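Local coordinates for methyltransferase (Pectobacterium atrosepticum SCRI1043, PDB 2P7I), which probably transfers methyl groups from S-adenosylmethionine to a substrate that has not been identified, at residues G190-K202 / Y233-G247. Residues are numbered along the deposited sequence; the frame is centred on the assembly and turned at random. Where two conformers were deposited one is given.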
# COMPACT_ATOMS: atom_id res chain seq x y z
N GLY B 190 -22.00 14.37 11.22
CA GLY B 190 -21.53 15.67 11.69
C GLY B 190 -20.24 15.71 12.48
O GLY B 190 -19.83 16.77 12.94
N LEU B 191 -19.60 14.58 12.68
CA LEU B 191 -18.32 14.53 13.37
C LEU B 191 -17.21 15.06 12.52
O LEU B 191 -17.30 15.03 11.28
CB LEU B 191 -17.93 13.11 13.72
CG LEU B 191 -18.83 12.42 14.77
CD1 LEU B 191 -18.74 10.90 14.61
CD2 LEU B 191 -18.45 12.87 16.21
N GLN B 192 -16.17 15.57 13.19
CA GLN B 192 -14.93 15.98 12.53
C GLN B 192 -13.96 14.83 12.68
O GLN B 192 -13.69 14.43 13.79
CB GLN B 192 -14.33 17.23 13.16
CG GLN B 192 -15.25 18.45 13.18
CD GLN B 192 -14.50 19.78 13.40
OE1 GLN B 192 -14.68 20.45 14.43
NE2 GLN B 192 -13.68 20.17 12.44
N VAL B 193 -13.46 14.29 11.58
CA VAL B 193 -12.50 13.20 11.66
C VAL B 193 -11.14 13.84 11.70
O VAL B 193 -10.74 14.54 10.77
CB VAL B 193 -12.64 12.21 10.48
CG1 VAL B 193 -11.48 11.22 10.49
CG2 VAL B 193 -13.98 11.52 10.54
N THR B 194 -10.42 13.61 12.79
CA THR B 194 -9.16 14.26 13.08
C THR B 194 -7.95 13.39 12.73
O THR B 194 -6.92 13.90 12.32
CB THR B 194 -9.13 14.56 14.58
OG1 THR B 194 -10.24 15.42 14.90
CG2 THR B 194 -7.84 15.22 14.99
N TYR B 195 -8.10 12.08 12.94
CA TYR B 195 -7.01 11.14 12.65
C TYR B 195 -7.55 9.83 12.16
O TYR B 195 -8.58 9.35 12.63
CB TYR B 195 -6.08 10.91 13.85
CG TYR B 195 -4.68 11.39 13.56
CD1 TYR B 195 -3.68 10.51 13.14
CD2 TYR B 195 -4.38 12.73 13.63
CE1 TYR B 195 -2.38 11.00 12.84
CE2 TYR B 195 -3.11 13.21 13.33
CZ TYR B 195 -2.13 12.36 12.94
OH TYR B 195 -0.89 12.93 12.67
N ARG B 196 -6.86 9.24 11.19
CA ARG B 196 -7.18 7.93 10.66
C ARG B 196 -5.95 7.06 10.85
O ARG B 196 -4.83 7.50 10.57
CB ARG B 196 -7.47 7.97 9.17
CG ARG B 196 -8.48 9.05 8.76
CD ARG B 196 -8.10 9.84 7.57
NE ARG B 196 -9.13 10.84 7.36
CZ ARG B 196 -9.12 12.05 7.92
NH1 ARG B 196 -8.06 12.46 8.61
NH2 ARG B 196 -10.12 12.90 7.73
N SER B 197 -6.16 5.85 11.36
CA SER B 197 -5.07 4.89 11.55
C SER B 197 -5.62 3.48 11.57
O SER B 197 -6.80 3.25 11.34
CB SER B 197 -4.29 5.19 12.85
OG SER B 197 -3.00 4.54 12.85
N GLY B 198 -4.73 2.52 11.78
CA GLY B 198 -5.10 1.13 11.84
C GLY B 198 -4.40 0.45 13.00
O GLY B 198 -3.38 0.89 13.48
N ILE B 199 -5.02 -0.59 13.52
CA ILE B 199 -4.50 -1.31 14.66
C ILE B 199 -4.24 -2.77 14.29
O ILE B 199 -5.16 -3.57 14.09
CB ILE B 199 -5.46 -1.22 15.86
CG1 ILE B 199 -5.73 0.26 16.19
CG2 ILE B 199 -4.89 -2.06 17.10
CD1 ILE B 199 -6.96 0.46 17.10
N PHE B 200 -2.94 -3.10 14.21
CA PHE B 200 -2.40 -4.47 14.08
C PHE B 200 -2.41 -5.00 12.65
O PHE B 200 -3.44 -5.32 12.12
CB PHE B 200 -3.11 -5.48 14.99
CG PHE B 200 -2.32 -6.77 15.20
CD1 PHE B 200 -1.38 -6.86 16.19
CD2 PHE B 200 -2.54 -7.89 14.41
CE1 PHE B 200 -0.66 -8.06 16.38
CE2 PHE B 200 -1.81 -9.07 14.60
CZ PHE B 200 -0.87 -9.15 15.56
N PHE B 201 -1.23 -5.14 12.08
CA PHE B 201 -1.07 -5.78 10.77
C PHE B 201 -1.41 -7.27 10.87
O PHE B 201 -0.67 -8.02 11.46
CB PHE B 201 0.34 -5.55 10.27
CG PHE B 201 0.48 -5.69 8.76
CD1 PHE B 201 0.42 -6.95 8.17
CD2 PHE B 201 0.68 -4.59 7.96
CE1 PHE B 201 0.57 -7.09 6.81
CE2 PHE B 201 0.81 -4.72 6.60
CZ PHE B 201 0.77 -5.97 6.02
N LYS B 202 -2.53 -7.68 10.26
CA LYS B 202 -3.14 -9.00 10.56
C LYS B 202 -3.14 -9.86 9.30
O LYS B 202 -3.92 -9.60 8.39
CB LYS B 202 -4.59 -8.83 11.05
CG LYS B 202 -5.26 -10.10 11.59
CD LYS B 202 -6.75 -9.88 11.78
CE LYS B 202 -7.44 -11.15 12.19
NZ LYS B 202 -8.92 -10.92 12.30
N TYR B 233 0.43 0.95 7.49
CA TYR B 233 -0.49 0.43 6.46
C TYR B 233 -1.89 0.31 7.09
O TYR B 233 -2.40 -0.78 7.26
CB TYR B 233 0.00 -0.94 5.91
CG TYR B 233 1.31 -0.86 5.18
CD1 TYR B 233 1.39 -0.38 3.86
CD2 TYR B 233 2.48 -1.19 5.84
CE1 TYR B 233 2.60 -0.29 3.23
CE2 TYR B 233 3.68 -1.11 5.22
CZ TYR B 233 3.75 -0.67 3.91
OH TYR B 233 4.98 -0.55 3.33
N PRO B 234 -2.48 1.46 7.47
CA PRO B 234 -3.78 1.41 8.11
C PRO B 234 -4.81 0.55 7.38
O PRO B 234 -5.62 -0.08 8.02
CB PRO B 234 -4.19 2.88 8.13
CG PRO B 234 -2.90 3.58 8.32
CD PRO B 234 -2.00 2.83 7.39
N ASP B 235 -4.80 0.58 6.06
CA ASP B 235 -5.85 -0.07 5.26
C ASP B 235 -5.78 -1.59 5.36
O ASP B 235 -6.74 -2.25 5.02
CB ASP B 235 -5.77 0.36 3.80
CG ASP B 235 -6.95 -0.13 2.97
OD1 ASP B 235 -8.11 0.14 3.33
OD2 ASP B 235 -6.71 -0.76 1.93
N LEU B 236 -4.63 -2.13 5.78
CA LEU B 236 -4.40 -3.56 5.89
C LEU B 236 -4.48 -4.14 7.31
O LEU B 236 -4.19 -5.30 7.51
CB LEU B 236 -3.02 -3.87 5.34
CG LEU B 236 -2.80 -3.53 3.88
CD1 LEU B 236 -1.34 -3.90 3.42
CD2 LEU B 236 -3.87 -4.19 2.99
N CYS B 237 -4.85 -3.32 8.30
CA CYS B 237 -4.84 -3.73 9.69
C CYS B 237 -6.09 -4.51 10.05
O CYS B 237 -7.09 -4.47 9.31
CB CYS B 237 -4.72 -2.49 10.61
SG CYS B 237 -3.10 -1.73 10.52
N ALA B 238 -6.04 -5.19 11.19
CA ALA B 238 -7.17 -5.97 11.76
C ALA B 238 -8.38 -5.06 11.97
O ALA B 238 -9.51 -5.39 11.58
CB ALA B 238 -6.76 -6.58 13.05
N SER B 239 -8.13 -3.88 12.54
CA SER B 239 -9.20 -2.94 12.90
C SER B 239 -8.75 -1.58 12.45
O SER B 239 -7.58 -1.27 12.43
CB SER B 239 -9.48 -2.92 14.40
OG SER B 239 -10.13 -4.12 14.78
N ILE B 240 -9.70 -0.74 12.07
CA ILE B 240 -9.36 0.60 11.68
C ILE B 240 -9.95 1.54 12.74
O ILE B 240 -10.93 1.19 13.44
CB ILE B 240 -9.96 0.93 10.27
CG1 ILE B 240 -11.38 0.34 10.13
CG2 ILE B 240 -9.05 0.37 9.16
CD1 ILE B 240 -12.08 0.72 8.82
N PHE B 241 -9.35 2.72 12.81
CA PHE B 241 -9.47 3.59 13.96
C PHE B 241 -9.55 5.00 13.43
O PHE B 241 -8.63 5.51 12.77
CB PHE B 241 -8.24 3.37 14.89
CG PHE B 241 -8.04 4.41 15.98
CD1 PHE B 241 -9.11 5.06 16.60
CD2 PHE B 241 -6.76 4.70 16.42
CE1 PHE B 241 -8.87 6.03 17.58
CE2 PHE B 241 -6.53 5.63 17.44
CZ PHE B 241 -7.58 6.33 17.99
N LEU B 242 -10.71 5.61 13.65
CA LEU B 242 -10.89 7.02 13.48
C LEU B 242 -10.96 7.78 14.82
O LEU B 242 -11.76 7.46 15.68
CB LEU B 242 -12.16 7.33 12.67
CG LEU B 242 -12.30 6.78 11.23
CD1 LEU B 242 -13.62 7.45 10.64
CD2 LEU B 242 -11.12 7.11 10.39
N LEU B 243 -10.13 8.80 14.96
CA LEU B 243 -10.22 9.75 16.07
C LEU B 243 -11.05 10.90 15.60
O LEU B 243 -10.73 11.57 14.61
CB LEU B 243 -8.84 10.29 16.49
CG LEU B 243 -8.85 11.14 17.78
CD1 LEU B 243 -9.10 10.22 19.01
CD2 LEU B 243 -7.53 11.89 17.90
N CYS B 244 -12.13 11.16 16.30
CA CYS B 244 -13.08 12.18 15.89
C CYS B 244 -13.32 13.20 16.99
O CYS B 244 -13.17 12.90 18.19
CB CYS B 244 -14.42 11.52 15.59
SG CYS B 244 -14.39 10.26 14.28
N GLU B 245 -13.66 14.40 16.57
CA GLU B 245 -14.04 15.50 17.47
C GLU B 245 -15.39 16.03 17.05
O GLU B 245 -15.92 15.68 15.98
CB GLU B 245 -12.96 16.59 17.47
CG GLU B 245 -11.73 16.03 18.19
CD GLU B 245 -10.51 16.93 18.14
OE1 GLU B 245 -10.61 18.08 18.59
OE2 GLU B 245 -9.44 16.47 17.70
N LYS B 246 -15.94 16.85 17.92
CA LYS B 246 -17.31 17.33 17.75
C LYS B 246 -17.38 18.37 16.63
O LYS B 246 -16.54 19.26 16.55
CB LYS B 246 -17.80 17.94 19.07
CG LYS B 246 -19.16 18.51 19.02
CD LYS B 246 -19.66 18.87 20.45
CE LYS B 246 -21.09 19.44 20.36
NZ LYS B 246 -21.82 19.50 21.71
N GLY B 247 -18.37 18.24 15.76
CA GLY B 247 -18.70 19.30 14.78
C GLY B 247 -19.97 20.07 15.18
O GLY B 247 -20.81 19.51 15.86
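Y233 sets its CB against the edge of the F201 ring, 3.9 Å from CE2, which L236 CD1 also reaches. P234 instead lays its CB and CG on the backbone of S197 and G198. C237 SG lies 3.5 Å from G198 C and, with P234 O, takes the side where a CB would stand. A238 gives its N to F200 O at 2.8 Å; its CB rests against CB and CD of K202, whose chain runs extended along that methyl, CG anti to the backbone N (chi1 -171°). The chain turns a corner at A238 and S239; S239 O receives I199 N, and antiparallel pairing runs on to E245. F241 exchanges two bonds with S197, and its CB meets I199 CD1. On the other face, L242 lays CD2 against R196 CG at 3.7 Å. L243 O accepts T194 N at 2.8 Å and Y195 N at 3.2 Å, a classic beta bulge. E245 pairs with Q192 through both backbone bonds; its OE2 takes T194 OG1 from above the carboxylate plane. In the Rossmann-like methyltransferase sheet, 237-245 lies between 135-142 and the edge strand 192-201, with helix 179-188 over V193 and I240 and helix 24-37 against I199 and F200.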